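Local coordinates for rhamnose ABC transporter, rhamnose-binding protein (Actinomyces odontolyticus ATCC 17982, PDB 5BQ3) that probably binds rhamnose or a related sugar and delivers it to the membrane components of an ABC transporter, at residues A[73-76]-A[77-81]; A[289-293]-A[294-298]. All blocks are in the same frame, centred on the assembly; numbering follows the deposited sequence.

Contact 1. Residues A[73-76]-A[77-81]; sequences SQVS and FINSE
The ring of F77 turns one edge to the start of its helix, its CD2 lying 3.5 Å from the carbonyl O of S73, which sits in the ring plane. CG points away from the carbonyl carbon (chi1 -67°), bringing the ring's edge back alongside the preceding turn, where S76 OG approaches obliquely, 3.5 Å from CD2. An alanine here is likely to uncover the S73 carbonyl and the S76 hydroxyl and to open a gap beside the first turn. Q74 O receives I78 N at 3.0 Å and a weak bond from F77 N; the CG1 and CD1 of I78 pass close to the same oxygen. S76 O, in turn, is gripped twice by S80: the backbone N (3.2 Å) and the OG (2.7 Å) reach it from opposite faces of the carbonyl plane, which ties that hydroxyl to the helix. V75 and N79 run side by side, CG1 to ND2 3.9 Å. I78 packs between strand 88-91 and A102 and L103 of helix 100-109, while the Q74 amide hydrogen-bonds to A92, N94 and P34, so this early part of the helix sits against the strand ends in the crossover from strand 60-63 to strand 88-91.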
loop_
_atom_site.group_PDB
_atom_site.type_symbol
_atom_site.label_atom_id
_atom_site.label_comp_id
_atom_site.label_asym_id
_atom_site.label_seq_id
_atom_site.Cartn_x
_atom_site.Cartn_y
_atom_site.Cartn_z
ATOM N N SER A 73 -8.019 16.399 -10.414
ATOM C CA SER A 73 -8.711 17.051 -9.292
ATOM C C SER A 73 -7.756 17.737 -8.293
ATOM O O SER A 73 -8.186 18.644 -7.574
ATOM C CB SER A 73 -9.593 16.048 -8.553
ATOM O OG SER A 73 -8.839 14.981 -8.003
ATOM N N GLN A 74 -6.477 17.315 -8.257
ATOM C CA GLN A 74 -5.450 17.836 -7.347
ATOM C C GLN A 74 -4.657 19.026 -7.924
ATOM O O GLN A 74 -4.016 19.743 -7.155
ATOM C CB GLN A 74 -4.464 16.716 -6.977
ATOM C CG GLN A 74 -5.096 15.539 -6.240
ATOM C CD GLN A 74 -4.182 14.343 -6.195
ATOM O OE1 GLN A 74 -3.802 13.774 -7.223
ATOM N NE2 GLN A 74 -3.849 13.901 -4.998
ATOM N N VAL A 75 -4.693 19.225 -9.262
ATOM C CA VAL A 75 -3.964 20.258 -10.022
ATOM C C VAL A 75 -4.196 21.682 -9.453
ATOM O O VAL A 75 -3.226 22.427 -9.289
ATOM C CB VAL A 75 -4.301 20.188 -11.539
ATOM C CG1 VAL A 75 -3.622 21.307 -12.330
ATOM C CG2 VAL A 75 -3.923 18.829 -12.119
ATOM N N SER A 76 -5.455 22.047 -9.141
ATOM C CA SER A 76 -5.793 23.368 -8.592
ATOM C C SER A 76 -5.205 23.567 -7.189
ATOM O O SER A 76 -4.819 24.684 -6.851
ATOM C CB SER A 76 -7.304 23.574 -8.561
ATOM O OG SER A 76 -7.954 22.599 -7.762
ATOM N N PHE A 77 -5.120 22.483 -6.393
ATOM C CA PHE A 77 -4.584 22.490 -5.029
ATOM C C PHE A 77 -3.054 22.570 -5.022
ATOM O O PHE A 77 -2.503 23.207 -4.125
ATOM C CB PHE A 77 -5.069 21.264 -4.239
ATOM C CG PHE A 77 -6.553 21.293 -3.973
ATOM C CD1 PHE A 77 -7.067 21.976 -2.878
ATOM C CD2 PHE A 77 -7.443 20.669 -4.839
ATOM C CE1 PHE A 77 -8.443 22.028 -2.648
ATOM C CE2 PHE A 77 -8.820 20.723 -4.611
ATOM C CZ PHE A 77 -9.312 21.402 -3.518
ATOM N N ILE A 78 -2.373 21.943 -6.014
ATOM C CA ILE A 78 -0.907 21.988 -6.145
ATOM C C ILE A 78 -0.499 23.435 -6.459
ATOM O O ILE A 78 0.358 23.983 -5.768
ATOM C CB ILE A 78 -0.354 20.975 -7.200
ATOM C CG1 ILE A 78 -0.711 19.514 -6.839
ATOM C CG2 ILE A 78 1.170 21.124 -7.372
ATOM C CD1 ILE A 78 -0.883 18.587 -8.043
ATOM N N ASN A 79 -1.156 24.056 -7.461
ATOM C CA ASN A 79 -0.920 25.436 -7.904
ATOM C C ASN A 79 -1.179 26.452 -6.786
ATOM O O ASN A 79 -0.465 27.452 -6.709
ATOM C CB ASN A 79 -1.794 25.768 -9.121
ATOM C CG ASN A 79 -1.502 24.957 -10.365
ATOM O OD1 ASN A 79 -0.387 24.463 -10.589
ATOM N ND2 ASN A 79 -2.499 24.836 -11.226
ATOM N N SER A 80 -2.191 26.191 -5.925
ATOM C CA SER A 80 -2.566 27.040 -4.789
ATOM C C SER A 80 -1.456 27.087 -3.737
ATOM O O SER A 80 -1.171 28.158 -3.201
ATOM C CB SER A 80 -3.855 26.536 -4.148
ATOM O OG SER A 80 -4.964 26.700 -5.016
ATOM N N GLU A 81 -0.830 25.928 -3.459
ATOM C CA GLU A 81 0.248 25.792 -2.479
ATOM C C GLU A 81 1.543 26.440 -2.971
ATOM O O GLU A 81 2.318 26.924 -2.147
ATOM C CB GLU A 81 0.490 24.317 -2.120
ATOM C CG GLU A 81 -0.653 23.650 -1.362
ATOM C CD GLU A 81 -1.145 24.347 -0.107
ATOM O OE1 GLU A 81 -0.337 24.545 0.830
ATOM O OE2 GLU A 81 -2.352 24.677 -0.053
#

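Contact 2. Residues A[289-293]-A[294-298]; sequences AIKGE and VGEKF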
loop_
_atom_site.group_PDB
_atom_site.type_symbol
_atom_site.label_atom_id
_atom_site.label_comp_id
_atom_site.label_asym_id
_atom_site.label_seq_id
_atom_site.Cartn_x
_atom_site.Cartn_y
_atom_site.Cartn_z
ATOM N N ALA A 289 20.140 17.814 3.672
ATOM C CA ALA A 289 20.800 16.596 4.150
ATOM C C ALA A 289 21.002 15.590 3.014
ATOM O O ALA A 289 22.004 14.873 3.006
ATOM C CB ALA A 289 19.983 15.964 5.266
ATOM N N ILE A 290 20.050 15.541 2.063
ATOM C CA ILE A 290 20.076 14.659 0.891
ATOM C C ILE A 290 19.686 15.451 -0.364
ATOM O O ILE A 290 18.854 16.360 -0.291
ATOM C CB ILE A 290 19.188 13.387 1.057
ATOM C CG1 ILE A 290 17.751 13.731 1.509
ATOM C CG2 ILE A 290 19.849 12.366 1.984
ATOM C CD1 ILE A 290 16.667 12.753 1.091
ATOM N N LYS A 291 20.288 15.096 -1.506
ATOM C CA LYS A 291 20.021 15.721 -2.804
ATOM C C LYS A 291 18.862 15.008 -3.517
ATOM O O LYS A 291 18.244 15.577 -4.420
ATOM C CB LYS A 291 21.288 15.702 -3.685
ATOM C CG LYS A 291 22.447 16.535 -3.143
ATOM C CD LYS A 291 23.759 16.149 -3.806
ATOM C CE LYS A 291 24.945 16.857 -3.201
ATOM N NZ LYS A 291 26.224 16.399 -3.805
ATOM N N GLY A 292 18.582 13.778 -3.090
ATOM C CA GLY A 292 17.538 12.926 -3.652
ATOM C C GLY A 292 18.083 11.925 -4.651
ATOM O O GLY A 292 17.342 11.440 -5.511
ATOM N N GLU A 293 19.386 11.612 -4.534
ATOM C CA GLU A 293 20.111 10.689 -5.405
ATOM C C GLU A 293 20.025 9.244 -4.905
ATOM O O GLU A 293 19.816 9.007 -3.713
ATOM C CB GLU A 293 21.583 11.116 -5.520
ATOM C CG GLU A 293 21.799 12.331 -6.410
ATOM C CD GLU A 293 23.097 13.091 -6.209
ATOM O OE1 GLU A 293 24.093 12.484 -5.750
ATOM O OE2 GLU A 293 23.123 14.299 -6.540
ATOM N N VAL A 294 20.204 8.283 -5.830
ATOM C CA VAL A 294 20.167 6.840 -5.570
ATOM C C VAL A 294 21.396 6.459 -4.730
ATOM O O VAL A 294 22.528 6.765 -5.114
ATOM C CB VAL A 294 20.078 6.023 -6.895
ATOM C CG1 VAL A 294 20.029 4.521 -6.626
ATOM C CG2 VAL A 294 18.875 6.458 -7.738
ATOM N N GLY A 295 21.145 5.830 -3.584
ATOM C CA GLY A 295 22.185 5.398 -2.654
ATOM C C GLY A 295 22.278 6.209 -1.375
ATOM O O GLY A 295 22.889 5.753 -0.403
ATOM N N GLU A 296 21.688 7.423 -1.369
ATOM C CA GLU A 296 21.678 8.327 -0.216
ATOM C C GLU A 296 20.806 7.776 0.918
ATOM O O GLU A 296 19.867 7.018 0.666
ATOM C CB GLU A 296 21.192 9.730 -0.618
ATOM C CG GLU A 296 22.220 10.557 -1.372
ATOM C CD GLU A 296 21.842 12.013 -1.574
ATOM O OE1 GLU A 296 20.775 12.277 -2.172
ATOM O OE2 GLU A 296 22.630 12.891 -1.154
ATOM N N LYS A 297 21.126 8.166 2.163
ATOM C CA LYS A 297 20.419 7.728 3.366
ATOM C C LYS A 297 19.899 8.903 4.184
ATOM O O LYS A 297 20.568 9.935 4.289
ATOM C CB LYS A 297 21.330 6.863 4.243
ATOM C CG LYS A 297 21.570 5.461 3.699
ATOM C CD LYS A 297 22.479 4.651 4.610
ATOM C CE LYS A 297 21.736 3.979 5.733
ATOM N NZ LYS A 297 22.665 3.594 6.826
ATOM N N PHE A 298 18.711 8.724 4.788
ATOM C CA PHE A 298 18.054 9.712 5.645
ATOM C C PHE A 298 17.411 9.016 6.851
ATOM O O PHE A 298 16.992 7.862 6.739
ATOM C CB PHE A 298 17.016 10.537 4.853
ATOM C CG PHE A 298 15.756 9.813 4.430
ATOM C CD1 PHE A 298 15.728 9.057 3.265
ATOM C CD2 PHE A 298 14.588 9.921 5.177
ATOM C CE1 PHE A 298 14.563 8.396 2.874
ATOM C CE2 PHE A 298 13.428 9.251 4.789
ATOM C CZ PHE A 298 13.420 8.500 3.637
HETATM O O HOH W 1 25.318 13.037 -2.588
#
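The carboxylate of E296 is met at its oxygens by the backbone N-H groups of K291, G292 and E293. G292 N reaches OE1 at 2.8 Å, nearly along the C-O axis; E293 N meets the same oxygen, also at 2.8 Å, on its anti side and 30° out of the carboxylate plane. K291 N spans both oxygens with weak bonds, the one to OE2 being 3.2 Å long. The ring of F298 plays a lesser part: I290 CD1 approaches it obliquely, and the nearest side-chain approach of the pair is CD1 to F298 CB, 4.4 Å. Three successive N-H groups converge because K291 has right-handed and G292 left-handed helical backbone angles, an RL nest of the sort that cradles an anion. The E296 chain gets there extended beyond CG (chi2 -170°), crossing the side chain of K291 at about a right angle, with E296 CB 3.9 Å from I290 CG2. Between nest and glutamate the chain reverses in a type II beta turn from E293 to E296, G295 taking the positive phi of its third position; the closing bond, E296 N to E293 O, is weak at 3.4 Å. I290 packs inward on A284 and L285 of helix 271-287, and F298 on V277 and A281, so the loop is fastened to that helix where strand 297-299 begins. A water donates to E296 OE2 at 3.1 Å and weakly to E293 OE1. K291 NZ stays 5.7 Å from E296 OE2, so no salt bridge forms; the main-chain N-H groups probably do most to stabilise the ionised carboxylate, while the like charge of the E293 carboxylate nearby would work the other way.

Contact 1 and contact 2 do not touch: their centres are 27 Å apart and their nearest atoms about 18 Å. In both, one short continuous piece of chain is held to itself, at a helix start in 73-81 and in a turn leading into a strand in 289-298. Contact 1 lies in the connection between strands 60-63 and 88-91 of the six-stranded parallel sheet; contact 2 comes after helix 271-287 and leads through the hairpin 297-299/305-307 to strand 313-315 at the far border of that sheet. Neither contact can be assigned to the cleft between the two lobes, where proteins of this family bind their sugar.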